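Lmo0488 protein (Listeria monocytogenes serovar 1/2a, PDB 5TED) is the effector-binding domain of QuiR, a LysR-type regulator that activates protocatechuate biosynthesis genes in response to shikimate, which it holds here. Local coordinates at residues Q77-V82 / P116-L121; S120-I125 / I151-K156; P48-E53 / P67-L72. All blocks are in the same frame, centred on the assembly; numbering follows the deposited sequence.

Contact 1: residues Q77-V82 / P116-L121; sequences QELVVV and PLIDSL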
loop_
_atom_site.group_PDB
_atom_site.type_symbol
_atom_site.label_atom_id
_atom_site.label_comp_id
_atom_site.label_asym_id
_atom_site.label_seq_id
_atom_site.Cartn_x
_atom_site.Cartn_y
_atom_site.Cartn_z
ATOM N N GLN A 77 1.136 -12.983 -12.592
ATOM C CA GLN A 77 0.401 -13.317 -11.376
ATOM C C GLN A 77 -0.786 -14.194 -11.726
ATOM O O GLN A 77 -1.233 -14.244 -12.876
ATOM C CB GLN A 77 -0.080 -12.061 -10.638
ATOM C CG GLN A 77 1.055 -11.208 -10.131
ATOM C CD GLN A 77 0.587 -9.904 -9.548
ATOM O OE1 GLN A 77 -0.351 -9.281 -10.054
ATOM N NE2 GLN A 77 1.240 -9.479 -8.474
ATOM N N GLU A 78 -1.294 -14.886 -10.713
ATOM C CA GLU A 78 -2.498 -15.691 -10.834
ATOM C C GLU A 78 -3.655 -14.923 -10.198
ATOM O O GLU A 78 -3.577 -14.541 -9.027
ATOM C CB GLU A 78 -2.307 -17.046 -10.150
ATOM C CG GLU A 78 -3.546 -17.931 -10.146
ATOM C CD GLU A 78 -3.443 -19.100 -9.159
ATOM O OE1 GLU A 78 -2.371 -19.268 -8.525
ATOM O OE2 GLU A 78 -4.443 -19.848 -9.018
ATOM N N LEU A 79 -4.722 -14.706 -10.960
ATOM C CA LEU A 79 -5.932 -14.130 -10.390
ATOM C C LEU A 79 -6.719 -15.193 -9.628
ATOM O O LEU A 79 -6.877 -16.320 -10.101
ATOM C CB LEU A 79 -6.794 -13.520 -11.490
ATOM C CG LEU A 79 -6.230 -12.232 -12.081
ATOM C CD1 LEU A 79 -7.264 -11.612 -13.031
ATOM C CD2 LEU A 79 -5.820 -11.282 -10.954
ATOM N N VAL A 80 -7.191 -14.830 -8.429
ATOM C CA VAL A 80 -7.984 -15.709 -7.581
ATOM C C VAL A 80 -9.210 -14.943 -7.104
ATOM O O VAL A 80 -9.265 -13.716 -7.169
ATOM C CB VAL A 80 -7.191 -16.229 -6.360
ATOM C CG1 VAL A 80 -6.142 -17.222 -6.782
ATOM C CG2 VAL A 80 -6.555 -15.051 -5.575
ATOM N N VAL A 81 -10.188 -15.681 -6.591
ATOM C CA VAL A 81 -11.327 -15.082 -5.904
ATOM C C VAL A 81 -11.126 -15.276 -4.404
ATOM O O VAL A 81 -10.776 -16.379 -3.953
ATOM C CB VAL A 81 -12.658 -15.683 -6.393
ATOM C CG1 VAL A 81 -13.799 -15.257 -5.482
ATOM C CG2 VAL A 81 -12.952 -15.230 -7.829
ATOM N N VAL A 82 -11.316 -14.194 -3.636
ATOM C CA VAL A 82 -11.073 -14.171 -2.199
ATOM C C VAL A 82 -12.385 -13.839 -1.493
ATOM O O VAL A 82 -13.073 -12.881 -1.858
ATOM C CB VAL A 82 -9.968 -13.161 -1.828
ATOM C CG1 VAL A 82 -9.594 -13.301 -0.379
ATOM C CG2 VAL A 82 -8.751 -13.361 -2.731
ATOM N N PRO A 116 -8.565 -3.757 -17.118
ATOM C CA PRO A 116 -8.825 -4.323 -18.457
ATOM C C PRO A 116 -8.967 -5.838 -18.466
ATOM O O PRO A 116 -9.941 -6.361 -19.019
ATOM C CB PRO A 116 -7.619 -3.840 -19.272
ATOM C CG PRO A 116 -7.270 -2.534 -18.645
ATOM C CD PRO A 116 -7.502 -2.733 -17.158
ATOM N N LEU A 117 -8.023 -6.563 -17.859
ATOM C CA LEU A 117 -8.135 -8.018 -17.775
ATOM C C LEU A 117 -9.382 -8.438 -17.006
ATOM O O LEU A 117 -10.163 -9.283 -17.468
ATOM C CB LEU A 117 -6.877 -8.604 -17.125
ATOM C CG LEU A 117 -6.878 -10.105 -16.835
ATOM C CD1 LEU A 117 -7.192 -10.891 -18.105
ATOM C CD2 LEU A 117 -5.554 -10.567 -16.253
ATOM N N ILE A 118 -9.580 -7.875 -15.815
ATOM C CA ILE A 118 -10.721 -8.276 -14.996
ATOM C C ILE A 118 -12.027 -8.018 -15.739
ATOM O O ILE A 118 -12.890 -8.900 -15.834
ATOM C CB ILE A 118 -10.690 -7.564 -13.629
ATOM C CG1 ILE A 118 -9.589 -8.150 -12.739
ATOM C CG2 ILE A 118 -12.070 -7.659 -12.954
ATOM C CD1 ILE A 118 -9.211 -7.263 -11.553
ATOM N N ASP A 119 -12.197 -6.806 -16.276
ATOM C CA ASP A 119 -13.432 -6.504 -17.000
ATOM C C ASP A 119 -13.633 -7.457 -18.174
ATOM O O ASP A 119 -14.767 -7.855 -18.478
ATOM C CB ASP A 119 -13.424 -5.054 -17.493
ATOM C CG ASP A 119 -13.498 -4.042 -16.356
ATOM O OD1 ASP A 119 -13.754 -4.443 -15.201
ATOM O OD2 ASP A 119 -13.274 -2.846 -16.616
ATOM N N SER A 120 -12.552 -7.823 -18.863
ATOM C CA SER A 120 -12.728 -8.725 -19.996
ATOM C C SER A 120 -13.159 -10.113 -19.538
ATOM O O SER A 120 -13.966 -10.760 -20.216
ATOM C CB SER A 120 -11.451 -8.793 -20.837
ATOM O OG SER A 120 -10.470 -9.615 -20.235
ATOM N N LEU A 121 -12.691 -10.563 -18.371
ATOM C CA LEU A 121 -13.116 -11.861 -17.856
ATOM C C LEU A 121 -14.617 -11.880 -17.579
ATOM O O LEU A 121 -15.301 -12.862 -17.887
ATOM C CB LEU A 121 -12.332 -12.203 -16.587
ATOM C CG LEU A 121 -10.814 -12.359 -16.717
ATOM C CD1 LEU A 121 -10.182 -12.773 -15.379
ATOM C CD2 LEU A 121 -10.520 -13.386 -17.786
#
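L79 meets L117, I118 and L121 through aliphatic branches alone: across these two segments no ring, amide or carboxylate takes part, and so no flat face or edge is involved. The contact lies in the effector-binding domain of a LysR-type regulator, whose fold is that of the type 2 periplasmic binding proteins, and packs helix 115-124 against the strand 69-84 of the neighbouring sheet. The strand and helix segments run at 70° to each other, with axes 11.7 Å apart; leucine and isoleucine side chains fill the space between them, and all three contacts converge on L79 CD1. With CG beside the backbone N (chi1 -72°), L79 turns its isobutyl group toward the helix. L79 CD1 meets L117 CD2 tip to tip at 3.8 Å, and L121 CD1, one turn on, comes to 3.9 Å of L79 CD1 from an oblique side chain. I118 adds a third, looser touch, its CG1 standing 4.2 Å from L79 CD1. Beyond them, I118 packs on F107 and F108 and on I153, and L121 on L97 and H175. The side chain of L79 is about 7 Å from bound shikimate. Two residues before it, the Q77 amide hydrogen-bonds T12 OG1 and R177 NE, both residues of the ligand pocket, and so probably helps to position them. On the helix, the carbonyl of L117 accepts two bonds: the backbone N of L121 lies 3.0 Å from L117 O, and S120 OG donates to L117 O at 2.8 Å, tilted from the carbonyl plane.

Contact 2: residues S120-I125 / I151-K156; sequences SLFAEI and ISIMPK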
loop_
_atom_site.group_PDB
_atom_site.type_symbol
_atom_site.label_atom_id
_atom_site.label_comp_id
_atom_site.label_asym_id
_atom_site.label_seq_id
_atom_site.Cartn_x
_atom_site.Cartn_y
_atom_site.Cartn_z
ATOM N N SER A 120 -12.552 -7.823 -18.863
ATOM C CA SER A 120 -12.728 -8.725 -19.996
ATOM C C SER A 120 -13.159 -10.113 -19.538
ATOM O O SER A 120 -13.966 -10.760 -20.216
ATOM C CB SER A 120 -11.451 -8.793 -20.837
ATOM O OG SER A 120 -10.470 -9.615 -20.235
ATOM N N LEU A 121 -12.691 -10.563 -18.371
ATOM C CA LEU A 121 -13.116 -11.861 -17.856
ATOM C C LEU A 121 -14.617 -11.880 -17.579
ATOM O O LEU A 121 -15.301 -12.862 -17.887
ATOM C CB LEU A 121 -12.332 -12.203 -16.587
ATOM C CG LEU A 121 -10.814 -12.359 -16.717
ATOM C CD1 LEU A 121 -10.182 -12.773 -15.379
ATOM C CD2 LEU A 121 -10.520 -13.386 -17.786
ATOM N N PHE A 122 -15.145 -10.808 -16.983
ATOM C CA PHE A 122 -16.581 -10.748 -16.718
ATOM C C PHE A 122 -17.370 -10.580 -18.007
ATOM O O PHE A 122 -18.456 -11.154 -18.157
ATOM C CB PHE A 122 -16.913 -9.599 -15.752
ATOM C CG PHE A 122 -16.567 -9.881 -14.315
ATOM C CD1 PHE A 122 -17.278 -10.825 -13.585
ATOM C CD2 PHE A 122 -15.557 -9.166 -13.678
ATOM C CE1 PHE A 122 -16.950 -11.093 -12.257
ATOM C CE2 PHE A 122 -15.233 -9.410 -12.342
ATOM C CZ PHE A 122 -15.936 -10.373 -11.629
ATOM N N ALA A 123 -16.856 -9.780 -18.942
ATOM C CA ALA A 123 -17.538 -9.633 -20.223
ATOM C C ALA A 123 -17.531 -10.945 -21.001
ATOM O O ALA A 123 -18.512 -11.281 -21.675
ATOM C CB ALA A 123 -16.901 -8.506 -21.030
ATOM N N GLU A 124 -16.434 -11.700 -20.922
ATOM C CA GLU A 124 -16.362 -12.978 -21.627
ATOM C C GLU A 124 -17.484 -13.914 -21.197
ATOM O O GLU A 124 -18.097 -14.586 -22.034
ATOM C CB GLU A 124 -15.013 -13.645 -21.379
ATOM C CG GLU A 124 -14.890 -15.021 -21.989
ATOM C CD GLU A 124 -13.489 -15.579 -21.875
ATOM O OE1 GLU A 124 -12.563 -14.806 -21.536
ATOM O OE2 GLU A 124 -13.316 -16.790 -22.128
ATOM N N ILE A 125 -17.758 -13.978 -19.896
ATOM C CA ILE A 125 -18.793 -14.858 -19.365
ATOM C C ILE A 125 -20.113 -14.094 -19.281
ATOM O O ILE A 125 -21.078 -14.561 -18.665
ATOM C CB ILE A 125 -18.370 -15.449 -18.005
ATOM C CG1 ILE A 125 -18.081 -14.337 -16.991
ATOM C CG2 ILE A 125 -17.136 -16.329 -18.173
ATOM C CD1 ILE A 125 -17.967 -14.824 -15.554
ATOM N N ILE A 151 -16.734 -9.775 -1.544
ATOM C CA ILE A 151 -15.758 -10.711 -2.092
ATOM C C ILE A 151 -14.868 -9.940 -3.061
ATOM O O ILE A 151 -15.144 -8.796 -3.412
ATOM C CB ILE A 151 -16.415 -11.919 -2.789
ATOM C CG1 ILE A 151 -17.164 -11.485 -4.057
ATOM C CG2 ILE A 151 -17.312 -12.703 -1.814
ATOM C CD1 ILE A 151 -17.651 -12.691 -4.894
ATOM N N SER A 152 -13.810 -10.594 -3.540
ATOM C CA SER A 152 -12.969 -9.900 -4.508
ATOM C C SER A 152 -12.318 -10.890 -5.469
ATOM O O SER A 152 -12.203 -12.081 -5.181
ATOM C CB SER A 152 -11.895 -9.059 -3.802
ATOM O OG SER A 152 -10.843 -9.886 -3.329
ATOM N N ILE A 153 -11.908 -10.369 -6.629
ATOM C CA ILE A 153 -10.958 -11.027 -7.520
ATOM C C ILE A 153 -9.684 -10.193 -7.510
ATOM O O ILE A 153 -9.739 -8.975 -7.701
ATOM C CB ILE A 153 -11.519 -11.164 -8.944
ATOM C CG1 ILE A 153 -10.481 -11.775 -9.888
ATOM C CG2 ILE A 153 -11.945 -9.804 -9.478
ATOM C CD1 ILE A 153 -11.032 -12.067 -11.286
ATOM N N MET A 154 -8.541 -10.830 -7.276
ATOM C CA MET A 154 -7.302 -10.085 -7.076
ATOM C C MET A 154 -6.131 -11.026 -7.314
ATOM O O MET A 154 -6.314 -12.241 -7.404
ATOM C CB MET A 154 -7.235 -9.472 -5.667
ATOM C CG MET A 154 -7.223 -10.483 -4.546
ATOM S SD MET A 154 -7.479 -9.767 -2.893
ATOM C CE MET A 154 -6.116 -8.598 -2.809
ATOM N N PRO A 155 -4.910 -10.495 -7.407
ATOM C CA PRO A 155 -3.742 -11.370 -7.568
ATOM C C PRO A 155 -3.526 -12.220 -6.329
ATOM O O PRO A 155 -3.705 -11.760 -5.200
ATOM C CB PRO A 155 -2.569 -10.392 -7.765
ATOM C CG PRO A 155 -3.148 -9.055 -7.926
ATOM C CD PRO A 155 -4.533 -9.076 -7.312
ATOM N N LYS A 156 -3.083 -13.457 -6.540
ATOM C CA LYS A 156 -2.683 -14.282 -5.413
ATOM C C LYS A 156 -1.356 -13.752 -4.875
ATOM O O LYS A 156 -0.356 -13.731 -5.592
ATOM C CB LYS A 156 -2.576 -15.742 -5.836
ATOM C CG LYS A 156 -2.408 -16.684 -4.651
ATOM C CD LYS A 156 -1.935 -18.066 -5.090
ATOM C CE LYS A 156 -2.607 -19.150 -4.266
ATOM N NZ LYS A 156 -1.999 -20.495 -4.477
#
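I153 is the single residue of strand 152-155 that meets the helix segment here, and it does so with two branches. Its CD1 comes to 4.2 Å from L121 CD1, while its CG2 lies 4.4 Å from F122 CE2, approaching the phenyl ring obliquely. With CG1 anti to the backbone N (chi1 176°), I153 extends its longer branch to L121 and leaves the shorter one for F122. All three residues are buried, and neighbours close in around them: Y105 stacks with F122 edge-to-face and also touches I153, while L97 packs on F122. The outer side of the helix is looser. S120, A123 and E124 are exposed, and E124 OE1 turns to H175 NE2 for its hydrogen bond. The helix ends here, its last turn closed by a weak bond of I125 N to L121 O, 3.4 Å long. On the strand, M154 packs on F108 and on M141 of helix 138-146, and P155 touches the bound shikimate, so one short strand links helix packing to the ligand pocket. Across the contact only carbon meets carbon, which implies that the hold at this point is apolar and depends on shape and burial rather than on directional bonds.

Contact 3: residues P48-E53 / P67-L72; sequences PDLKNE and PDIEFL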
loop_
_atom_site.group_PDB
_atom_site.type_symbol
_atom_site.label_atom_id
_atom_site.label_comp_id
_atom_site.label_asym_id
_atom_site.label_seq_id
_atom_site.Cartn_x
_atom_site.Cartn_y
_atom_site.Cartn_z
ATOM N N PRO A 48 2.065 8.430 -16.644
ATOM C CA PRO A 48 2.509 9.830 -16.776
ATOM C C PRO A 48 3.859 10.094 -16.135
ATOM O O PRO A 48 4.617 10.936 -16.635
ATOM C CB PRO A 48 1.392 10.623 -16.076
ATOM C CG PRO A 48 0.206 9.729 -16.080
ATOM C CD PRO A 48 0.723 8.322 -16.041
ATOM N N ASP A 49 4.170 9.430 -15.013
ATOM C CA ASP A 49 5.450 9.673 -14.352
ATOM C C ASP A 49 6.614 9.038 -15.093
ATOM O O ASP A 49 7.768 9.431 -14.867
ATOM C CB ASP A 49 5.415 9.184 -12.907
ATOM C CG ASP A 49 4.644 10.120 -12.003
ATOM O OD1 ASP A 49 4.422 11.269 -12.421
ATOM O OD2 ASP A 49 4.300 9.738 -10.865
ATOM N N LEU A 50 6.345 8.078 -15.978
ATOM C CA LEU A 50 7.371 7.652 -16.921
ATOM C C LEU A 50 7.568 8.708 -17.995
ATOM O O LEU A 50 8.705 9.061 -18.332
ATOM C CB LEU A 50 6.994 6.321 -17.569
ATOM C CG LEU A 50 7.677 4.999 -17.264
ATOM C CD1 LEU A 50 7.282 4.042 -18.382
ATOM C CD2 LEU A 50 9.191 5.116 -17.168
ATOM N N LYS A 51 6.462 9.235 -18.539
ATOM C CA LYS A 51 6.560 10.210 -19.619
ATOM C C LYS A 51 7.217 11.498 -19.144
ATOM O O LYS A 51 7.984 12.115 -19.891
ATOM C CB LYS A 51 5.177 10.529 -20.195
ATOM C CG LYS A 51 4.593 9.441 -21.048
ATOM C CD LYS A 51 3.126 9.727 -21.358
ATOM C CE LYS A 51 2.518 8.617 -22.203
ATOM N NZ LYS A 51 1.067 8.869 -22.442
ATOM N N ASN A 52 6.914 11.935 -17.922
ATOM C CA ASN A 52 7.518 13.145 -17.381
ATOM C C ASN A 52 8.860 12.874 -16.725
ATOM O O ASN A 52 9.412 13.766 -16.078
ATOM C CB ASN A 52 6.561 13.833 -16.394
ATOM C CG ASN A 52 6.327 13.024 -15.128
ATOM O OD1 ASN A 52 7.147 12.190 -14.738
ATOM N ND2 ASN A 52 5.201 13.288 -14.462
ATOM N N GLU A 53 9.382 11.655 -16.864
ATOM C CA GLU A 53 10.731 11.277 -16.466
ATOM C C GLU A 53 10.943 11.284 -14.962
ATOM O O GLU A 53 12.094 11.236 -14.517
ATOM C CB GLU A 53 11.771 12.180 -17.136
ATOM C CG GLU A 53 11.736 12.096 -18.660
ATOM C CD GLU A 53 12.730 13.021 -19.324
ATOM O OE1 GLU A 53 12.296 14.045 -19.903
ATOM O OE2 GLU A 53 13.940 12.723 -19.266
ATOM N N PRO A 67 1.988 4.264 -27.589
ATOM C CA PRO A 67 3.098 3.963 -28.504
ATOM C C PRO A 67 4.439 4.524 -28.051
ATOM O O PRO A 67 5.480 4.069 -28.541
ATOM C CB PRO A 67 2.640 4.602 -29.819
ATOM C CG PRO A 67 1.752 5.727 -29.383
ATOM C CD PRO A 67 1.026 5.215 -28.172
ATOM N N ASP A 68 4.446 5.509 -27.152
ATOM C CA ASP A 68 5.691 6.065 -26.639
ATOM C C ASP A 68 6.336 5.201 -25.568
ATOM O O ASP A 68 7.488 5.461 -25.195
ATOM C CB ASP A 68 5.439 7.468 -26.087
ATOM C CG ASP A 68 4.949 8.436 -27.156
ATOM O OD1 ASP A 68 5.312 8.254 -28.342
ATOM O OD2 ASP A 68 4.200 9.369 -26.805
ATOM N N ILE A 69 5.633 4.191 -25.061
ATOM C CA ILE A 69 6.130 3.370 -23.964
ATOM C C ILE A 69 6.419 1.978 -24.493
ATOM O O ILE A 69 5.595 1.393 -25.205
ATOM C CB ILE A 69 5.133 3.325 -22.797
ATOM C CG1 ILE A 69 4.959 4.732 -22.221
ATOM C CG2 ILE A 69 5.643 2.403 -21.712
ATOM C CD1 ILE A 69 3.957 4.821 -21.143
ATOM N N GLU A 70 7.594 1.460 -24.160
ATOM C CA GLU A 70 7.955 0.088 -24.478
ATOM C C GLU A 70 7.623 -0.795 -23.285
ATOM O O GLU A 70 8.118 -0.553 -22.184
ATOM C CB GLU A 70 9.439 -0.009 -24.802
ATOM C CG GLU A 70 9.917 -1.426 -24.938
ATOM C CD GLU A 70 11.408 -1.522 -24.977
ATOM O OE1 GLU A 70 12.058 -1.354 -23.927
ATOM O OE2 GLU A 70 11.935 -1.761 -26.071
ATOM N N PHE A 71 6.804 -1.821 -23.502
ATOM C CA PHE A 71 6.458 -2.791 -22.469
ATOM C C PHE A 71 7.120 -4.121 -22.816
ATOM O O PHE A 71 6.928 -4.630 -23.923
ATOM C CB PHE A 71 4.944 -2.986 -22.369
ATOM C CG PHE A 71 4.173 -1.747 -21.973
ATOM C CD1 PHE A 71 3.694 -0.873 -22.946
ATOM C CD2 PHE A 71 3.900 -1.472 -20.641
ATOM C CE1 PHE A 71 2.958 0.266 -22.599
ATOM C CE2 PHE A 71 3.154 -0.338 -20.279
ATOM C CZ PHE A 71 2.690 0.532 -21.269
ATOM N N LEU A 72 7.929 -4.657 -21.901
ATOM C CA LEU A 72 8.552 -5.964 -22.084
ATOM C C LEU A 72 8.176 -6.878 -20.924
ATOM O O LEU A 72 8.248 -6.458 -19.757
ATOM C CB LEU A 72 10.092 -5.864 -22.202
ATOM C CG LEU A 72 10.582 -5.122 -23.458
ATOM C CD1 LEU A 72 12.059 -4.933 -23.421
ATOM C CD2 LEU A 72 10.215 -5.898 -24.698
#
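L50 and I69 cross obliquely, whereas K51 lies across I69 at about a right angle, so the isoleucine meets two neighbouring helix residues by different branches. The methyl I69 CG2 takes L50 CD1 at 4.1 Å, and I69 CD1 takes K51 CE at 4.2 Å. L50 reaches inward through a first torsion away from a staggered position (chi1 -108°), probably at some cost. K51 is instead fully extended beyond CG, and the far end of its chain, at CE, crosses the end of I69. Its ammonium group goes on to a salt bridge with E66; D68 is of opposite charge, but its OD2 remains 5.4 Å from K51 NZ and may add a weak long-range attraction. Here helix 43-51 packs on the sheet of the subdomain formed by both ends of the domain, close to where strand 69-84 begins beside its antiparallel partner 177-184. A182 of that partner touches both L50 and I69, and I47, one turn back along the helix, touches I69 and F71. Within the strand, I69 CG2 also sits 3.5 Å above the plane of the F71 ring, offset toward its rim, while Y62 meets that ring edge-to-face. The helix ends just past the contact, where N52 leaves the helical region and E53 N bonds back to L50 O. There N52 ND2 donates to D49 OD1 at 3.0 Å, nearly straight at 158°; the acceptor uses its anti lone pair, and D49 OD1 lies close to the plane of the N52 amide.

How the contacts relate
From the N terminus, contact 3 closes first, over a short loop carrying strand 57-60, and ties helix 43-51 to the start of strand 69-84. That same strand runs on into contact 1, whose longer loop returns as helix 115-124. Contact 2 starts where contact 1 ends, the two sharing S120 and L121, and its loop through strand 130-135 and helix 138-146 comes back as strand 152-155. The loop of contact 3 is separate, and the other two follow end to end, so none nests in or crosses another. Strands 69-84 and 152-155 are antiparallel neighbours, so contacts 1 and 2 seat one helix on adjacent strands, while contact 3 lies about 24 Å from contact 1, centre to centre.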